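Local coordinates for ABC-type phosphate transport system, periplasmic component (Lactobacillus brevis, PDB 4ECF), which probably serves as the solute-binding component of an ABC transporter, binding phosphate outside the cell membrane for import by the PstSACB system, at residues V81-V87 with A169-F175; T136-G141 with R203-Y207. All blocks are in the same frame, centred on the assembly; numbering follows the deposited sequence.

How the contacts relate
Both contacts are largely buried, about 11 Å apart between centres, and they meet on the same mixed sheet. Contact 1 pairs two strands of that sheet, whereas contact 2 sets the C-terminal part of helix 132-140 against the start of strand 205-213, another neighbour of strand 73-87. They touch directly: Val81 N and Ile83 N probably hydrogen-bond to Ser206 O and Ile204 O, and Ile83 CD1 packs on Thr136 CB. Their chemistry follows their place. Backbone hydrogen bonds, aliphatic side chains and the Phe175 ring over Gly82 make contact 1; contact 2 is held mainly by apolar packing inside, and reaches the surface at Arg203, where water and an ethanediol, probably from the crystallisation liquor, join in.

Contact 1: residues V81-V87 with A169-F175; sequences VGITPIV and AISYVAF
Phe175 lays one ring face flat on Gly82, whose CA is 3.5 Å from the ring centroid and 5° off the normal, a CH-pi contact. This is the tight end: even a CB on Gly82 would probably clash with the ring. It is also where solvent reaches in, at Phe175, although Trp202 meets its ring edge-to-face; the rest of the pairing is buried. Phe175 CG lies beside its own backbone N (chi1 -79°), which turns the ring back over the opposite strand while Phe175 N donates to Gly82 O at 2.8 Å from above the carbonyl plane. Thr84 CB meets Phe175 CE1 obliquely at 3.8 Å.

The strands are antiparallel, part of the mixed central sheet in one lobe of the periplasmic-binding-protein fold. Thr84 with Val173 and Ile86 with Ser171 each exchange two backbone bonds, that from Thr84 N to Val173 O nearly straight (175°). Pro85, lacking an N-H, faces Tyr172 in a non-hydrogen-bonded pair. Buried Thr84 OG1 donates to Pro85 O at 2.9 Å. Ile86 CG2 packs closely on Val173 CG1 at 3.7 Å; looser is Ile83 CG2, 4.3 Å from Tyr172 CB. Tyr172 leads away to stack on Phe137 and bond Asn126 through OH. Helix 132-140 packs against Ile83 and Tyr172, helix 156-165 against Ile86, Ser171 and Val173 on the other face; strand 169-174 lies between 73-87 and 123-127, and strand 183-187 pairs with 73-87 too.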
loop_
_atom_site.group_PDB
_atom_site.type_symbol
_atom_site.label_atom_id
_atom_site.label_comp_id
_atom_site.label_asym_id
_atom_site.label_seq_id
_atom_site.Cartn_x
_atom_site.Cartn_y
_atom_site.Cartn_z
ATOM N N VAL A 81 6.493 0.895 -0.247
ATOM C CA VAL A 81 5.424 1.508 -1.067
ATOM C C VAL A 81 5.009 2.852 -0.461
ATOM O O VAL A 81 4.778 2.954 0.753
ATOM C CB VAL A 81 4.229 0.544 -1.218
ATOM C CG1 VAL A 81 3.491 0.360 0.124
ATOM C CG2 VAL A 81 3.322 0.976 -2.359
ATOM N N GLY A 82 4.936 3.874 -1.309
ATOM C CA GLY A 82 4.366 5.154 -0.948
ATOM C C GLY A 82 2.858 5.128 -1.088
ATOM O O GLY A 82 2.305 4.391 -1.932
ATOM N N ILE A 83 2.203 5.876 -0.220
ATOM C CA ILE A 83 0.736 6.062 -0.245
ATOM C C ILE A 83 0.444 7.550 -0.379
ATOM O O ILE A 83 1.048 8.403 0.324
ATOM C CB ILE A 83 0.095 5.488 1.023
ATOM C CG1 ILE A 83 0.297 3.970 1.063
ATOM C CG2 ILE A 83 -1.413 5.886 1.140
ATOM C CD1 ILE A 83 0.218 3.424 2.468
ATOM N N THR A 84 -0.503 7.861 -1.253
ATOM C CA THR A 84 -0.866 9.252 -1.525
ATOM C C THR A 84 -2.387 9.461 -1.503
ATOM O O THR A 84 -3.145 8.600 -1.940
ATOM C CB THR A 84 -0.320 9.753 -2.854
ATOM O OG1 THR A 84 -0.635 11.150 -3.014
ATOM C CG2 THR A 84 -0.870 9.004 -4.042
ATOM N N PRO A 85 -2.822 10.589 -0.943
ATOM C CA PRO A 85 -4.219 10.981 -1.207
ATOM C C PRO A 85 -4.413 11.203 -2.694
ATOM O O PRO A 85 -3.481 11.601 -3.424
ATOM C CB PRO A 85 -4.382 12.305 -0.466
ATOM C CG PRO A 85 -3.132 12.565 0.273
ATOM C CD PRO A 85 -2.072 11.658 -0.261
ATOM N N ILE A 86 -5.619 10.862 -3.167
ATOM C CA ILE A 86 -6.028 11.124 -4.519
ATOM C C ILE A 86 -7.390 11.766 -4.516
ATOM O O ILE A 86 -8.209 11.494 -3.659
ATOM C CB ILE A 86 -6.081 9.833 -5.397
ATOM C CG1 ILE A 86 -6.919 8.712 -4.757
ATOM C CG2 ILE A 86 -4.650 9.305 -5.689
ATOM C CD1 ILE A 86 -7.372 7.649 -5.756
ATOM N N VAL A 87 -7.607 12.666 -5.465
ATOM C CA VAL A 87 -8.875 13.348 -5.591
ATOM C C VAL A 87 -9.399 13.297 -7.010
ATOM O O VAL A 87 -8.665 13.094 -7.960
ATOM C CB VAL A 87 -8.791 14.818 -5.137
ATOM C CG1 VAL A 87 -8.382 14.926 -3.669
ATOM C CG2 VAL A 87 -7.857 15.620 -6.034
ATOM N N ALA A 169 -14.790 13.639 -4.772
ATOM C CA ALA A 169 -14.199 12.482 -4.044
ATOM C C ALA A 169 -12.737 12.686 -3.638
ATOM O O ALA A 169 -11.949 13.225 -4.398
ATOM C CB ALA A 169 -14.320 11.205 -4.878
ATOM N N ILE A 170 -12.430 12.205 -2.443
ATOM C CA ILE A 170 -11.073 11.990 -1.997
ATOM C C ILE A 170 -10.901 10.604 -1.373
ATOM O O ILE A 170 -11.739 10.129 -0.662
ATOM C CB ILE A 170 -10.640 13.118 -1.030
ATOM C CG1 ILE A 170 -9.201 12.930 -0.589
ATOM C CG2 ILE A 170 -11.605 13.219 0.179
ATOM C CD1 ILE A 170 -8.599 14.112 0.183
ATOM N N SER A 171 -9.747 9.996 -1.630
ATOM C CA SER A 171 -9.356 8.724 -1.009
ATOM C C SER A 171 -7.834 8.671 -0.936
ATOM O O SER A 171 -7.150 9.703 -0.984
ATOM C CB SER A 171 -9.913 7.516 -1.749
ATOM O OG SER A 171 -9.845 6.352 -0.932
ATOM N N TYR A 172 -7.345 7.470 -0.750
ATOM C CA TYR A 172 -5.899 7.237 -0.633
ATOM C C TYR A 172 -5.562 5.949 -1.351
ATOM O O TYR A 172 -6.330 4.990 -1.291
ATOM C CB TYR A 172 -5.512 7.206 0.848
ATOM C CG TYR A 172 -6.486 6.498 1.711
ATOM C CD1 TYR A 172 -6.458 5.130 1.843
ATOM C CD2 TYR A 172 -7.552 7.182 2.327
ATOM C CE1 TYR A 172 -7.380 4.453 2.623
ATOM C CE2 TYR A 172 -8.473 6.527 3.111
ATOM C CZ TYR A 172 -8.396 5.139 3.259
ATOM O OH TYR A 172 -9.327 4.476 4.040
ATOM N N VAL A 173 -4.365 5.893 -1.964
ATOM C CA VAL A 173 -3.946 4.747 -2.722
ATOM C C VAL A 173 -2.435 4.701 -2.829
ATOM O O VAL A 173 -1.745 5.729 -2.748
ATOM C CB VAL A 173 -4.584 4.724 -4.140
ATOM C CG1 VAL A 173 -3.888 5.699 -5.107
ATOM C CG2 VAL A 173 -4.743 3.301 -4.630
ATOM N N ALA A 174 -1.945 3.485 -2.943
ATOM C CA ALA A 174 -0.499 3.256 -3.187
ATOM C C ALA A 174 -0.038 3.982 -4.468
ATOM O O ALA A 174 -0.760 4.050 -5.442
ATOM C CB ALA A 174 -0.234 1.745 -3.285
ATOM N N PHE A 175 1.215 4.480 -4.481
ATOM C CA PHE A 175 1.764 5.232 -5.607
ATOM C C PHE A 175 1.580 4.606 -7.028
ATOM O O PHE A 175 1.197 5.312 -7.984
ATOM C CB PHE A 175 3.281 5.461 -5.395
ATOM C CG PHE A 175 3.660 6.575 -4.431
ATOM C CD1 PHE A 175 2.759 7.198 -3.577
ATOM C CD2 PHE A 175 4.993 6.932 -4.317
ATOM C CE1 PHE A 175 3.181 8.189 -2.701
ATOM C CE2 PHE A 175 5.405 7.941 -3.447
ATOM C CZ PHE A 175 4.507 8.539 -2.633
#

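Contact 2: residues T136-G141 with R203-Y207; sequences TFEQFG and RIWSY. With EDO (1,2-ethanediol), chain L; EDO (1,2-ethanediol), chain F.
Arg203 points NH2 at the edge of the Phe140 ring, in its plane and 3.8 Å from CD1, with guanidinium and ring 63° apart. A bend at chi3 (64°) brings the group to the end of helix 132-140, where NH1 lies near Phe140 O at too poor an angle for a hydrogen bond. An ethanediol, probably from the crystallisation liquor, bonds weakly to both through O1, and a water accepts from Arg203 NH2 at 3.1 Å while donating to Gln139 O. Ile204 packs against Phe137 and Gly141: CG2 lies over the helix backbone, 4.0 Å from Phe137 CA, and the extended branch (chi2 178°) carries CD1 to 3.6 Å from Gly141 CA and obliquely against the Phe137 ring. With an alanine in its place, CG2 and CD1 would be gone, which is likely to leave a gap beside Gly141 and the Phe137 ring less firmly held. Here the chain enters strand 205-213, paired with 73-87 and 55-58, consistent with a connecting strand between the lobes of a type II periplasmic binding protein. Trp205 O, bonded to Arg252, touches Thr136 CG2 at 3.4 Å. Ser206 CB packs 3.8 Å from Thr136 OG1, but Ser206 OG bonds Asp59 O and Thr136 OG1 bonds Gly132 O.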
loop_
_atom_site.group_PDB
_atom_site.type_symbol
_atom_site.label_atom_id
_atom_site.label_comp_id
_atom_site.label_asym_id
_atom_site.label_seq_id
_atom_site.Cartn_x
_atom_site.Cartn_y
_atom_site.Cartn_z
ATOM N N THR A 136 -1.870 2.683 7.317
ATOM C CA THR A 136 -0.674 3.514 7.108
ATOM C C THR A 136 -1.070 4.961 6.945
ATOM O O THR A 136 -0.442 5.872 7.511
ATOM C CB THR A 136 0.143 2.995 5.890
ATOM O OG1 THR A 136 0.534 1.641 6.155
ATOM C CG2 THR A 136 1.397 3.827 5.737
ATOM N N PHE A 137 -2.184 5.177 6.250
ATOM C CA PHE A 137 -2.666 6.521 5.959
ATOM C C PHE A 137 -3.143 7.196 7.262
ATOM O O PHE A 137 -2.773 8.350 7.561
ATOM C CB PHE A 137 -3.771 6.486 4.896
ATOM C CG PHE A 137 -4.286 7.857 4.518
ATOM C CD1 PHE A 137 -3.515 8.701 3.741
ATOM C CD2 PHE A 137 -5.547 8.306 4.944
ATOM C CE1 PHE A 137 -3.984 9.955 3.351
ATOM C CE2 PHE A 137 -6.005 9.575 4.577
ATOM C CZ PHE A 137 -5.233 10.385 3.777
ATOM N N GLU A 138 -3.872 6.449 8.082
ATOM C CA GLU A 138 -4.347 7.016 9.375
ATOM C C GLU A 138 -3.183 7.364 10.299
ATOM O O GLU A 138 -3.160 8.438 10.908
ATOM C CB GLU A 138 -5.408 6.085 10.027
ATOM C CG GLU A 138 -6.686 6.003 9.149
ATOM C CD GLU A 138 -7.944 5.391 9.775
ATOM O OE1 GLU A 138 -7.817 4.601 10.724
ATOM O OE2 GLU A 138 -9.067 5.657 9.268
ATOM N N GLN A 139 -2.193 6.457 10.382
ATOM C CA GLN A 139 -1.087 6.671 11.270
ATOM C C GLN A 139 -0.169 7.826 10.795
ATOM O O GLN A 139 0.187 8.692 11.583
ATOM C CB GLN A 139 -0.299 5.384 11.464
ATOM C CG GLN A 139 0.935 5.565 12.336
ATOM C CD GLN A 139 1.504 4.235 12.828
ATOM O OE1 GLN A 139 1.150 3.155 12.320
ATOM N NE2 GLN A 139 2.378 4.309 13.835
ATOM N N PHE A 140 0.247 7.801 9.522
ATOM C CA PHE A 140 1.283 8.707 9.052
ATOM C C PHE A 140 0.803 9.903 8.244
ATOM O O PHE A 140 1.558 10.882 8.056
ATOM C CB PHE A 140 2.347 7.896 8.278
ATOM C CG PHE A 140 3.018 6.848 9.118
ATOM C CD1 PHE A 140 3.937 7.224 10.078
ATOM C CD2 PHE A 140 2.727 5.504 8.965
ATOM C CE1 PHE A 140 4.529 6.283 10.893
ATOM C CE2 PHE A 140 3.311 4.547 9.783
ATOM C CZ PHE A 140 4.212 4.940 10.745
ATOM N N GLY A 141 -0.440 9.837 7.780
ATOM C CA GLY A 141 -1.156 10.930 7.109
ATOM C C GLY A 141 -2.074 11.763 8.007
ATOM O O GLY A 141 -2.054 12.999 7.963
ATOM N N ARG A 203 5.971 11.231 4.477
ATOM C CA ARG A 203 5.939 10.301 5.614
ATOM C C ARG A 203 5.023 9.108 5.407
ATOM O O ARG A 203 5.055 8.139 6.203
ATOM C CB ARG A 203 5.480 11.040 6.871
ATOM C CG ARG A 203 6.502 12.067 7.371
ATOM C CD ARG A 203 6.029 12.773 8.641
ATOM N NE ARG A 203 5.885 11.860 9.797
ATOM C CZ ARG A 203 4.732 11.467 10.356
ATOM N NH1 ARG A 203 3.553 11.877 9.890
ATOM N NH2 ARG A 203 4.762 10.654 11.403
ATOM N N ILE A 204 4.152 9.181 4.422
ATOM C CA ILE A 204 3.115 8.123 4.257
ATOM C C ILE A 204 3.637 7.018 3.316
ATOM O O ILE A 204 3.554 7.133 2.097
ATOM C CB ILE A 204 1.752 8.675 3.750
ATOM C CG1 ILE A 204 1.432 10.074 4.297
ATOM C CG2 ILE A 204 0.677 7.650 4.092
ATOM C CD1 ILE A 204 0.115 10.604 3.747
ATOM N N TRP A 205 4.158 5.938 3.924
ATOM C CA TRP A 205 4.795 4.847 3.210
ATOM C C TRP A 205 4.856 3.703 4.177
ATOM O O TRP A 205 4.779 3.893 5.420
ATOM C CB TRP A 205 6.179 5.197 2.664
ATOM C CG TRP A 205 7.179 5.657 3.686
ATOM C CD1 TRP A 205 7.545 6.955 3.987
ATOM C CD2 TRP A 205 8.054 4.808 4.461
ATOM N NE1 TRP A 205 8.534 6.973 4.934
ATOM C CE2 TRP A 205 8.885 5.703 5.271
ATOM C CE3 TRP A 205 8.189 3.422 4.617
ATOM C CZ2 TRP A 205 9.841 5.218 6.145
ATOM C CZ3 TRP A 205 9.176 2.956 5.505
ATOM C CH2 TRP A 205 9.970 3.847 6.253
ATOM N N SER A 206 4.997 2.500 3.653
ATOM C CA SER A 206 5.245 1.340 4.519
ATOM C C SER A 206 6.167 0.335 3.841
ATOM O O SER A 206 6.372 0.397 2.636
ATOM C CB SER A 206 3.952 0.642 4.941
ATOM O OG SER A 206 3.386 -0.096 3.867
ATOM N N TYR A 207 6.645 -0.625 4.629
ATOM C CA TYR A 207 7.383 -1.751 4.092
ATOM C C TYR A 207 6.363 -2.757 3.547
ATOM O O TYR A 207 5.252 -2.869 4.059
ATOM C CB TYR A 207 8.267 -2.429 5.160
ATOM C CG TYR A 207 9.340 -1.511 5.725
ATOM C CD1 TYR A 207 10.504 -1.220 5.012
ATOM C CD2 TYR A 207 9.175 -0.934 6.981
ATOM C CE1 TYR A 207 11.482 -0.361 5.546
ATOM C CE2 TYR A 207 10.141 -0.074 7.509
ATOM C CZ TYR A 207 11.314 0.175 6.780
ATOM O OH TYR A 207 12.296 1.037 7.304
HETATM C C1 EDO L . 0.643 13.331 10.177
HETATM O O1 EDO L . 0.487 11.977 10.678
HETATM C C2 EDO L . 1.743 14.085 10.933
HETATM O O2 EDO L . 1.227 15.099 11.817
HETATM C C1 EDO F . 4.153 15.480 3.676
HETATM O O1 EDO F . 4.166 16.252 4.900
HETATM C C2 EDO F . 3.448 14.135 3.808
HETATM O O2 EDO F . 4.033 13.298 4.804
HETATM O O HOH W 1 2.003 10.407 12.849
#